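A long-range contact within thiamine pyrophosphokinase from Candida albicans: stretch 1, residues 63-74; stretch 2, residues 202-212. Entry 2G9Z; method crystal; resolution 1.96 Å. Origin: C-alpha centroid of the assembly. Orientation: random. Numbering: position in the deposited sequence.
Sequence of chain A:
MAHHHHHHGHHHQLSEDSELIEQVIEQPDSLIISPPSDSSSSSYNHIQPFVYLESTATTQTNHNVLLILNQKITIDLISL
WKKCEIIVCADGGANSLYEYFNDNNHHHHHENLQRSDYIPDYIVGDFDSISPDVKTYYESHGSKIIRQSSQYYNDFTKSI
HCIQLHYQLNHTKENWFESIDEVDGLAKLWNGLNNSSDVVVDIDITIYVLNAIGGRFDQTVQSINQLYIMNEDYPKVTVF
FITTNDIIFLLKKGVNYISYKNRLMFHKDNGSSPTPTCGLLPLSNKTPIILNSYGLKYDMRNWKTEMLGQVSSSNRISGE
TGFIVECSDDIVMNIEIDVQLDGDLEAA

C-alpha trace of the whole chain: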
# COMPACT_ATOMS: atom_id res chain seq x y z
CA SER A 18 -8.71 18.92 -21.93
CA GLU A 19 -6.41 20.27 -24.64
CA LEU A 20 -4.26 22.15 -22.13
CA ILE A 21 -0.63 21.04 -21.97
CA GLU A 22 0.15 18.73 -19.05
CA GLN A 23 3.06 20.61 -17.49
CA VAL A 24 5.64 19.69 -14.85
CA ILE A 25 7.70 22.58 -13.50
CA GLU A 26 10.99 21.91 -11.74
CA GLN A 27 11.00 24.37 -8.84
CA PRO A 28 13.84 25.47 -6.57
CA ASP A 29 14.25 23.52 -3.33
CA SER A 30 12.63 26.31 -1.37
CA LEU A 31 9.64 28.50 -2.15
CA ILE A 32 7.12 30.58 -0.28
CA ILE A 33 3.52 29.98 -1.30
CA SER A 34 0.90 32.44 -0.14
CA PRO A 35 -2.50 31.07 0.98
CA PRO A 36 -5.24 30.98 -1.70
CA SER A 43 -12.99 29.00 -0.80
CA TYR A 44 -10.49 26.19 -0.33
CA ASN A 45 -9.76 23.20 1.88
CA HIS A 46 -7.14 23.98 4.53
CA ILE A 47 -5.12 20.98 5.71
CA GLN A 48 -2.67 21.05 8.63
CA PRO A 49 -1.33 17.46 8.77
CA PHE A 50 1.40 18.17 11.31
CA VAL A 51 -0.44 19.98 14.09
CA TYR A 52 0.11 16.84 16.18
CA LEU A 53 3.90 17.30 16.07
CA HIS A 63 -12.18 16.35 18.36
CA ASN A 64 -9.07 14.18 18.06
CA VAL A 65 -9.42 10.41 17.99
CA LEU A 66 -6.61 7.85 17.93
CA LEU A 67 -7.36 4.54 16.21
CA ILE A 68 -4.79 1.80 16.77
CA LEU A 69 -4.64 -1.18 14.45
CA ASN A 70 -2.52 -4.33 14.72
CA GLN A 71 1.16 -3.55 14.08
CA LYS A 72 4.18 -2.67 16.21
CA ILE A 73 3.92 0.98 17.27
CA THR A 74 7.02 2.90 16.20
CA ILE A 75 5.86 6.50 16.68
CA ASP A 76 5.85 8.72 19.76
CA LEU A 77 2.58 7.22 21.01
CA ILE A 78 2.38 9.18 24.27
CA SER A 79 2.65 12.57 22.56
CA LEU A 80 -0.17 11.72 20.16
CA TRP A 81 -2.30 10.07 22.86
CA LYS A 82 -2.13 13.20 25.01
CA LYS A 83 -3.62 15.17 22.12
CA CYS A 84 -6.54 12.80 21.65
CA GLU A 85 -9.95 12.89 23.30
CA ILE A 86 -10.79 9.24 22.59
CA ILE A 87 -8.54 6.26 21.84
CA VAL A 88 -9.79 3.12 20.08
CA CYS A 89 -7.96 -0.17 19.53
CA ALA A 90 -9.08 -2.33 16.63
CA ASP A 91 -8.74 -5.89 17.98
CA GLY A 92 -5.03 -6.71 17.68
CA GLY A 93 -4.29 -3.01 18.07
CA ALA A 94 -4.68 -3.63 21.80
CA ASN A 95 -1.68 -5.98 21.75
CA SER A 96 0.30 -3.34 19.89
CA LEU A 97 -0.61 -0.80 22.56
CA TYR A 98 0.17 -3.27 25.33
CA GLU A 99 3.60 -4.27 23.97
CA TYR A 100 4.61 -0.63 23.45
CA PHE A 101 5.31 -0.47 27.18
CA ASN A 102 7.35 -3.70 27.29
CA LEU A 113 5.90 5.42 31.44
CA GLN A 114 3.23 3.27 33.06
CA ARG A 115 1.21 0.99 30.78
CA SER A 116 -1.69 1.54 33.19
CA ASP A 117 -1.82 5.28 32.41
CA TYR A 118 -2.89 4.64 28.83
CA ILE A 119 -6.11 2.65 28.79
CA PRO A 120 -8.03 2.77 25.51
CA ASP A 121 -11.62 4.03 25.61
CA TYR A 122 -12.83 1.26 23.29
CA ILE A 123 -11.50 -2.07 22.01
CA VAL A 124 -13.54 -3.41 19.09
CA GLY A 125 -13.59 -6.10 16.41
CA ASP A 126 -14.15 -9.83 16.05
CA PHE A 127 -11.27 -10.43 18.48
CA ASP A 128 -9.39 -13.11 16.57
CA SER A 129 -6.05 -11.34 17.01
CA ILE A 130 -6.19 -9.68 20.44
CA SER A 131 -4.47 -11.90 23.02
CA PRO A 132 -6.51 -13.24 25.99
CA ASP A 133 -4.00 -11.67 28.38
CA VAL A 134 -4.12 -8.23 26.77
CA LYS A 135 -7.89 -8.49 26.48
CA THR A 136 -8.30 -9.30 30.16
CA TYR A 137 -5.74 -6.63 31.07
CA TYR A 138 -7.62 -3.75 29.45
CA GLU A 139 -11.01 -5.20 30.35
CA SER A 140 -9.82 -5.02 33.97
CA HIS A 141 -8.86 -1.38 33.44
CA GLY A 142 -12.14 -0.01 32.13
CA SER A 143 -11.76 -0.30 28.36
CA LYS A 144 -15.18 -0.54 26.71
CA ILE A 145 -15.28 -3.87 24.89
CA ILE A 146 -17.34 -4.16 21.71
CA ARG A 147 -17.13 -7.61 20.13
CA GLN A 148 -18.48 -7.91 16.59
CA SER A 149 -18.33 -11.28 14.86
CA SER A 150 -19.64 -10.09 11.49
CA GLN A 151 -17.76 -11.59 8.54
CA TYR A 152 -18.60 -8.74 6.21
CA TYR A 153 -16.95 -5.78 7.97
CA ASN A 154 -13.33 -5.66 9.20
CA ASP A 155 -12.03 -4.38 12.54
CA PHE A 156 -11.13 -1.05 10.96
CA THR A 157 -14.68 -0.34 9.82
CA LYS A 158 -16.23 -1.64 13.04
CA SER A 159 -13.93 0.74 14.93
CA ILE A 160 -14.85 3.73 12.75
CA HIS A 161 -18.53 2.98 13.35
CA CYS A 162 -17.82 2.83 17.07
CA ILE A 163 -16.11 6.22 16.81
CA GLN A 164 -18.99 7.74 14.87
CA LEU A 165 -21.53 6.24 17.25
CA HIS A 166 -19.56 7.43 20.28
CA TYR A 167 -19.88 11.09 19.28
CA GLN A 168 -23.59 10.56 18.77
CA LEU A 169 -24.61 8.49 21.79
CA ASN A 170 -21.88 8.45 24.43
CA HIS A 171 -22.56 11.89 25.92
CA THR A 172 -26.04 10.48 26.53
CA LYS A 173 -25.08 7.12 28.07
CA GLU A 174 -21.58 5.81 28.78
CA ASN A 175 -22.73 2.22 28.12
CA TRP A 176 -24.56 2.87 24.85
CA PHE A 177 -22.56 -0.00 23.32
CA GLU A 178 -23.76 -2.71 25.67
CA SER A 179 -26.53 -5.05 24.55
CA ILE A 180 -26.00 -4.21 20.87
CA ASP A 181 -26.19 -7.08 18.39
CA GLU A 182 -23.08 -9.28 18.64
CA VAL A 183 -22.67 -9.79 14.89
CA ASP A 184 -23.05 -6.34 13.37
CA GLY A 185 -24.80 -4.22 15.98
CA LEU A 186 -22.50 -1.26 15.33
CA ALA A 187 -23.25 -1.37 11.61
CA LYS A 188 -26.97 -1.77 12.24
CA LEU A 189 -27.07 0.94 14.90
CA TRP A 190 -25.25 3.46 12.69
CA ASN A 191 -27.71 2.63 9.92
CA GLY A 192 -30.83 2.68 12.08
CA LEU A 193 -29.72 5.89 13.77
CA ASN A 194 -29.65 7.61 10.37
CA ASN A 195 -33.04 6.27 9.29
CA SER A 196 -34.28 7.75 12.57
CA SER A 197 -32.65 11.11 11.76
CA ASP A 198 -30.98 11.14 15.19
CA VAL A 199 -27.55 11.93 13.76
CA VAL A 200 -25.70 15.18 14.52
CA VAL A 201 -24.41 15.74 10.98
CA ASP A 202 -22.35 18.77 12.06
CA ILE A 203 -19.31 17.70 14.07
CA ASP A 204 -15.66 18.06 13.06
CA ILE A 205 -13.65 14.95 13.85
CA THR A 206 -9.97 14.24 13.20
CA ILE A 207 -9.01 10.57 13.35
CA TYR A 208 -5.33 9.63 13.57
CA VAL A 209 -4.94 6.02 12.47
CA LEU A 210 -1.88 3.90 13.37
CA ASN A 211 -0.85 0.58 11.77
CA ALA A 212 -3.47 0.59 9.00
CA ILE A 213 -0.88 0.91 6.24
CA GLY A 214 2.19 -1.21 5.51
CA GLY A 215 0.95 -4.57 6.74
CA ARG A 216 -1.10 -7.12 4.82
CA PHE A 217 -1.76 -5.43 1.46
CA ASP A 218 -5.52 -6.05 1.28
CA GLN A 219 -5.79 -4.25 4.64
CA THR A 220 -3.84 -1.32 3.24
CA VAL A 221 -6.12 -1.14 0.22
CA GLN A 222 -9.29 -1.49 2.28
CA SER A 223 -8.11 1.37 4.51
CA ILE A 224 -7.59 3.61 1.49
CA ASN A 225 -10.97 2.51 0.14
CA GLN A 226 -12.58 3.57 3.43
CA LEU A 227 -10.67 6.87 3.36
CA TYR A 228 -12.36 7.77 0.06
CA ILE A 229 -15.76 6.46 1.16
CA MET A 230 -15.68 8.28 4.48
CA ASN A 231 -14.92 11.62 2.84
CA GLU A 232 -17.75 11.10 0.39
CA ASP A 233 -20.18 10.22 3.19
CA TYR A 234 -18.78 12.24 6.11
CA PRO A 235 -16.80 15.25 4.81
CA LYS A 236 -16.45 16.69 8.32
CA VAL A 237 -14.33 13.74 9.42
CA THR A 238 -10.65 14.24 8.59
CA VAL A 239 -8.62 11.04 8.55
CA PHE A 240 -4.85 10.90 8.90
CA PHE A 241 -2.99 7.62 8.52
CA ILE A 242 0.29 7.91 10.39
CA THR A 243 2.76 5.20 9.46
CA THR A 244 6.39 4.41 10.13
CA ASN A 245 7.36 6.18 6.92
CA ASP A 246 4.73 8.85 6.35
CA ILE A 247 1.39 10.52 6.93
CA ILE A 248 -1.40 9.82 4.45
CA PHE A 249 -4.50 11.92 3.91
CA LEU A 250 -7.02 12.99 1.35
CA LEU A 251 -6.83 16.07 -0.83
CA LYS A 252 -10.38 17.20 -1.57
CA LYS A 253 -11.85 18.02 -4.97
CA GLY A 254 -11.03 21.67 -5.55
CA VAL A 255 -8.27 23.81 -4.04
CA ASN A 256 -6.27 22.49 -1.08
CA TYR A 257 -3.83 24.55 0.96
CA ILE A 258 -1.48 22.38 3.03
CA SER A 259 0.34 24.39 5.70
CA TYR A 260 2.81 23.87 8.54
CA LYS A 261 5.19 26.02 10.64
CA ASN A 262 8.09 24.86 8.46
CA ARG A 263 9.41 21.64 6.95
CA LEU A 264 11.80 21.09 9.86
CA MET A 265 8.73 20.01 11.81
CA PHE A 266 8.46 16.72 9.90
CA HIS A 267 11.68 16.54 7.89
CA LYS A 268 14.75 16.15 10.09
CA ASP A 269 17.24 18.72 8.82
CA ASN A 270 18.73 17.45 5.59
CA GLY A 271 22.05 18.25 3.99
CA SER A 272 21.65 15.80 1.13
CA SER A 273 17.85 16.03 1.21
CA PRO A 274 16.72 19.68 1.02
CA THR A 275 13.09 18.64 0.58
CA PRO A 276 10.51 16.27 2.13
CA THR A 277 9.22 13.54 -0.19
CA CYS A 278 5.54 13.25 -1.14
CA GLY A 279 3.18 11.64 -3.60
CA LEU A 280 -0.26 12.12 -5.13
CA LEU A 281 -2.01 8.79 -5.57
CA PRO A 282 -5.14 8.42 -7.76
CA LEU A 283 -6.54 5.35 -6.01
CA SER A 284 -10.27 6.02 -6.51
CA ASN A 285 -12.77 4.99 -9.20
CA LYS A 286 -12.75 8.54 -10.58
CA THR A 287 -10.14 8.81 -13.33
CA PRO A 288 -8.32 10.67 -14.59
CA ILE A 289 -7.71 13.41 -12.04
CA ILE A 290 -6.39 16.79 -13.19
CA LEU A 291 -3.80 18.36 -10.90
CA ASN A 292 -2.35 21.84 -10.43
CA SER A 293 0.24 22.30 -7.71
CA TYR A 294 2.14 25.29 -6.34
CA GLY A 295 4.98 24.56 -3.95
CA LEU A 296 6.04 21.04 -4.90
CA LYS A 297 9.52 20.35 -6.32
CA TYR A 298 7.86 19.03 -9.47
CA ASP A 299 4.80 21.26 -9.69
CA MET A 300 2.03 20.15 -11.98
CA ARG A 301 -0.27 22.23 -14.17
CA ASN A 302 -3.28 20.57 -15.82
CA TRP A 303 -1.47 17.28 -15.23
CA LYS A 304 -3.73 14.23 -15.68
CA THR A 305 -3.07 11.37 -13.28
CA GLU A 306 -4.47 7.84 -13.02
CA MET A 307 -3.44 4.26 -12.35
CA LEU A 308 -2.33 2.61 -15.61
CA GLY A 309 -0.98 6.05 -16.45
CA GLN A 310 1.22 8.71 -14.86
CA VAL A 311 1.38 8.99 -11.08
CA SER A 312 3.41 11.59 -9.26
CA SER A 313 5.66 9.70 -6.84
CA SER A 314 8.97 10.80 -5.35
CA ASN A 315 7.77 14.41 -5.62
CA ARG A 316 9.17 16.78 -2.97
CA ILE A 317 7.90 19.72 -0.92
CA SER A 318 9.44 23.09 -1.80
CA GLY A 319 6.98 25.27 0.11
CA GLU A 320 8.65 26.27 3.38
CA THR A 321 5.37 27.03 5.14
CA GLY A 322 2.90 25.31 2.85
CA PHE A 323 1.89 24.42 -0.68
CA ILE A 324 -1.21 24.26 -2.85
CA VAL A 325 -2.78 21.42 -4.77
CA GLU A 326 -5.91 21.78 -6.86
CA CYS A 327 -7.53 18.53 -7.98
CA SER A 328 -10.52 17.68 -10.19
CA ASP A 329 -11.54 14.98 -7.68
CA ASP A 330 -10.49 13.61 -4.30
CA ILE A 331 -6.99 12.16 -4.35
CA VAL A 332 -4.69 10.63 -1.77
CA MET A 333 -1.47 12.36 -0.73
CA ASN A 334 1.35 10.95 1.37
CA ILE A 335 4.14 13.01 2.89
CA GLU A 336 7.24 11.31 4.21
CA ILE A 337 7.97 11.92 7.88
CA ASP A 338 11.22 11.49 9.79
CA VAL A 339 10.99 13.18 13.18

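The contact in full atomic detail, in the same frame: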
# COMPACT_ATOMS: atom_id res chain seq x y z
N HIS A 63 -11.82 17.70 17.92
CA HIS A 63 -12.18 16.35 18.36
C HIS A 63 -11.21 15.32 17.78
O HIS A 63 -11.48 14.72 16.73
CB HIS A 63 -13.61 16.01 17.92
CG HIS A 63 -14.65 16.81 18.64
ND1 HIS A 63 -14.88 16.68 19.99
CD2 HIS A 63 -15.53 17.74 18.19
CE1 HIS A 63 -15.85 17.51 20.35
NE2 HIS A 63 -16.26 18.16 19.28
N ASN A 64 -10.10 15.12 18.48
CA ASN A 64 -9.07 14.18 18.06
C ASN A 64 -9.30 12.77 18.58
O ASN A 64 -9.52 12.56 19.78
CB ASN A 64 -7.69 14.66 18.52
CG ASN A 64 -7.25 15.92 17.81
OD1 ASN A 64 -6.32 16.60 18.26
ND2 ASN A 64 -7.89 16.23 16.69
N VAL A 65 -9.23 11.81 17.67
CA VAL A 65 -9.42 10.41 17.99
C VAL A 65 -8.19 9.66 17.51
O VAL A 65 -7.65 9.97 16.44
CB VAL A 65 -10.64 9.82 17.24
CG1 VAL A 65 -10.78 8.34 17.57
CG2 VAL A 65 -11.89 10.59 17.60
N LEU A 66 -7.75 8.68 18.30
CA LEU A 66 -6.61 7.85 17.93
C LEU A 66 -7.12 6.43 17.73
O LEU A 66 -7.71 5.84 18.63
CB LEU A 66 -5.55 7.85 19.04
CG LEU A 66 -4.34 6.93 18.81
CD1 LEU A 66 -3.60 7.37 17.56
CD2 LEU A 66 -3.41 6.98 20.01
N LEU A 67 -6.93 5.90 16.53
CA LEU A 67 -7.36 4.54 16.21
C LEU A 67 -6.10 3.71 16.03
O LEU A 67 -5.26 4.02 15.19
CB LEU A 67 -8.20 4.54 14.94
CG LEU A 67 -8.65 3.17 14.40
CD1 LEU A 67 -9.28 2.33 15.51
CD2 LEU A 67 -9.65 3.39 13.27
N ILE A 68 -5.98 2.65 16.82
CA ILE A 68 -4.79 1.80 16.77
C ILE A 68 -5.05 0.41 16.21
O ILE A 68 -5.74 -0.41 16.83
CB ILE A 68 -4.17 1.65 18.17
CG1 ILE A 68 -3.94 3.04 18.78
CG2 ILE A 68 -2.86 0.86 18.09
CD1 ILE A 68 -3.56 3.02 20.24
N LEU A 69 -4.49 0.13 15.04
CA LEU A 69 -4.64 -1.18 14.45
C LEU A 69 -3.49 -2.10 14.85
O LEU A 69 -2.59 -1.68 15.58
CB LEU A 69 -4.77 -1.08 12.92
CG LEU A 69 -6.24 -0.93 12.47
CD1 LEU A 69 -6.88 0.29 13.12
CD2 LEU A 69 -6.30 -0.83 10.95
N ASN A 70 -3.51 -3.33 14.36
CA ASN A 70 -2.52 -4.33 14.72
C ASN A 70 -1.15 -4.39 14.04
O ASN A 70 -0.94 -5.14 13.09
CB ASN A 70 -3.20 -5.70 14.63
CG ASN A 70 -2.37 -6.81 15.26
OD1 ASN A 70 -1.54 -6.55 16.14
ND2 ASN A 70 -2.60 -8.04 14.83
N GLN A 71 -0.22 -3.59 14.56
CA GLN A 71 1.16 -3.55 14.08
C GLN A 71 2.01 -2.88 15.15
O GLN A 71 1.52 -2.06 15.93
CB GLN A 71 1.29 -2.79 12.75
CG GLN A 71 0.99 -3.64 11.51
CD GLN A 71 1.33 -2.94 10.20
OE1 GLN A 71 0.58 -2.11 9.71
NE2 GLN A 71 2.49 -3.29 9.64
N LYS A 72 3.29 -3.24 15.21
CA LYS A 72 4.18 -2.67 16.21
C LYS A 72 4.18 -1.15 16.10
O LYS A 72 4.35 -0.59 15.02
CB LYS A 72 5.60 -3.22 16.03
CG LYS A 72 6.53 -2.94 17.19
CD LYS A 72 7.82 -3.75 17.06
CE LYS A 72 8.75 -3.51 18.23
NZ LYS A 72 9.20 -2.09 18.29
N ILE A 73 3.96 -0.48 17.23
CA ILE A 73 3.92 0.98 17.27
C ILE A 73 5.32 1.57 17.34
O ILE A 73 6.04 1.37 18.33
CB ILE A 73 3.07 1.47 18.46
CG1 ILE A 73 1.63 0.98 18.29
CG2 ILE A 73 3.13 2.99 18.55
CD1 ILE A 73 0.69 1.40 19.40
N THR A 74 5.70 2.30 16.30
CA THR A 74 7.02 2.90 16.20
C THR A 74 7.07 4.42 16.41
O THR A 74 8.15 5.00 16.49
CB THR A 74 7.65 2.60 14.82
OG1 THR A 74 6.91 3.27 13.80
CG2 THR A 74 7.61 1.10 14.55
N ASP A 202 -23.36 17.72 11.99
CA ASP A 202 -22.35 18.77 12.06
C ASP A 202 -21.36 18.69 13.22
O ASP A 202 -21.51 19.36 14.24
CB ASP A 202 -23.02 20.15 12.06
CG ASP A 202 -23.86 20.38 13.29
OD1 ASP A 202 -24.79 19.58 13.55
OD2 ASP A 202 -23.60 21.38 14.01
N ILE A 203 -20.34 17.85 13.06
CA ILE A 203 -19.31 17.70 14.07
C ILE A 203 -17.97 17.37 13.41
O ILE A 203 -17.85 16.38 12.70
CB ILE A 203 -19.67 16.60 15.10
CG1 ILE A 203 -18.56 16.50 16.15
CG2 ILE A 203 -19.89 15.27 14.40
CD1 ILE A 203 -18.86 15.53 17.27
N ASP A 204 -16.99 18.23 13.64
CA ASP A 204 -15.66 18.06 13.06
C ASP A 204 -14.82 17.07 13.86
O ASP A 204 -14.53 17.30 15.04
CB ASP A 204 -14.94 19.40 12.99
CG ASP A 204 -15.68 20.41 12.14
OD1 ASP A 204 -15.88 20.13 10.94
OD2 ASP A 204 -16.06 21.47 12.67
N ILE A 205 -14.44 15.98 13.21
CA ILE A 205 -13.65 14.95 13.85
C ILE A 205 -12.36 14.70 13.07
O ILE A 205 -12.36 14.66 11.84
CB ILE A 205 -14.43 13.61 13.91
CG1 ILE A 205 -15.79 13.82 14.57
CG2 ILE A 205 -13.63 12.56 14.67
CD1 ILE A 205 -15.72 14.30 15.99
N THR A 206 -11.26 14.54 13.80
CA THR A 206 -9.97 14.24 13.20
C THR A 206 -9.55 12.89 13.78
O THR A 206 -9.39 12.75 14.99
CB THR A 206 -8.91 15.30 13.56
OG1 THR A 206 -9.26 16.56 12.97
CG2 THR A 206 -7.54 14.88 13.04
N ILE A 207 -9.40 11.90 12.91
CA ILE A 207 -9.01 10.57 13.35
C ILE A 207 -7.60 10.20 12.89
O ILE A 207 -7.34 10.09 11.69
CB ILE A 207 -9.96 9.48 12.80
CG1 ILE A 207 -11.41 9.81 13.16
CG2 ILE A 207 -9.57 8.13 13.40
CD1 ILE A 207 -12.41 8.84 12.54
N TYR A 208 -6.70 10.03 13.85
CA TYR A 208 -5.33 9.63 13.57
C TYR A 208 -5.33 8.12 13.63
O TYR A 208 -5.70 7.53 14.65
CB TYR A 208 -4.40 10.22 14.63
CG TYR A 208 -4.29 11.73 14.54
CD1 TYR A 208 -3.56 12.33 13.52
CD2 TYR A 208 -4.94 12.55 15.46
CE1 TYR A 208 -3.49 13.72 13.40
CE2 TYR A 208 -4.87 13.94 15.36
CZ TYR A 208 -4.14 14.52 14.32
OH TYR A 208 -4.08 15.89 14.21
N VAL A 209 -4.95 7.48 12.53
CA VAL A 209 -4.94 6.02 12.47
C VAL A 209 -3.52 5.44 12.41
O VAL A 209 -2.74 5.80 11.52
CB VAL A 209 -5.73 5.51 11.24
CG1 VAL A 209 -5.79 3.98 11.25
CG2 VAL A 209 -7.13 6.11 11.21
N LEU A 210 -3.20 4.56 13.34
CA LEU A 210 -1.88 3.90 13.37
C LEU A 210 -1.97 2.44 12.91
O LEU A 210 -2.97 1.77 13.18
CB LEU A 210 -1.30 3.91 14.79
CG LEU A 210 -1.00 5.25 15.46
CD1 LEU A 210 -0.48 5.00 16.87
CD2 LEU A 210 0.02 6.01 14.63
N ASN A 211 -0.94 1.98 12.22
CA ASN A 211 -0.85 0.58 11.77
C ASN A 211 -1.86 0.08 10.74
O ASN A 211 -2.07 -1.13 10.62
CB ASN A 211 -0.88 -0.34 13.00
CG ASN A 211 0.11 0.08 14.07
OD1 ASN A 211 1.25 0.44 13.77
ND2 ASN A 211 -0.32 0.03 15.33
N ALA A 212 -2.49 0.99 10.00
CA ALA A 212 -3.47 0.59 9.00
C ALA A 212 -2.84 0.45 7.62
O ALA A 212 -3.44 -0.10 6.69
CB ALA A 212 -4.60 1.62 8.94
O HOH W 1 -11.40 18.68 15.32

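Two parallel strands, 64-68 and 205-210, lie side by side with no residue skipped in register, and their side chains sort onto the two faces of the sheet. On one face V65 and L67 interlock with I207 and V209: CB of L67 lies 4.1 Å from CG2 of I207 and 4.2 Å from CG2 of V209, while CG2 of V65 reaches CG2 of I205 at 3.9 Å. Beta-branched valine and isoleucine favour the extended backbone and pack closely in such a buried layer. On the other face, L66 is in the t rotamer, which brings its end closer to the partner strand, with CD1 4.0 Å from CG of L210 and 4.2 Å from CB of Y208. The tyrosine ring meets N64 at its edge.

Between these layers runs a ladder of backbone hydrogen bonds. N of V65 and N of L67 donate to O of T206 and O of Y208, each at 2.8 Å; in return, N of Y208 and N of L210 donate to O of V65 and O of L67, also at 2.8 Å. The odd-numbered residues of the first strand therefore bond on both sides of their facing partners, as parallel pairing requires. The ladder extends outward through N of T206 to O of H63 and N of L69 to O of L210, both 2.9 Å.

Beyond the strands the contact turns polar. At the H63 end, CD1 of I203 covers one face of the imidazole, and a water accepts from N of H63 at 2.8 Å and donates weakly to O of D204 at 3.4 Å. At the other end N211, with positive phi, points toward the first stretch. Its amide suits a place where the strand pairing has ended: ND2 donates to O of L69 at 2.9 Å. Beside it, CD2 of L69 packs 3.6 Å from CB of A212.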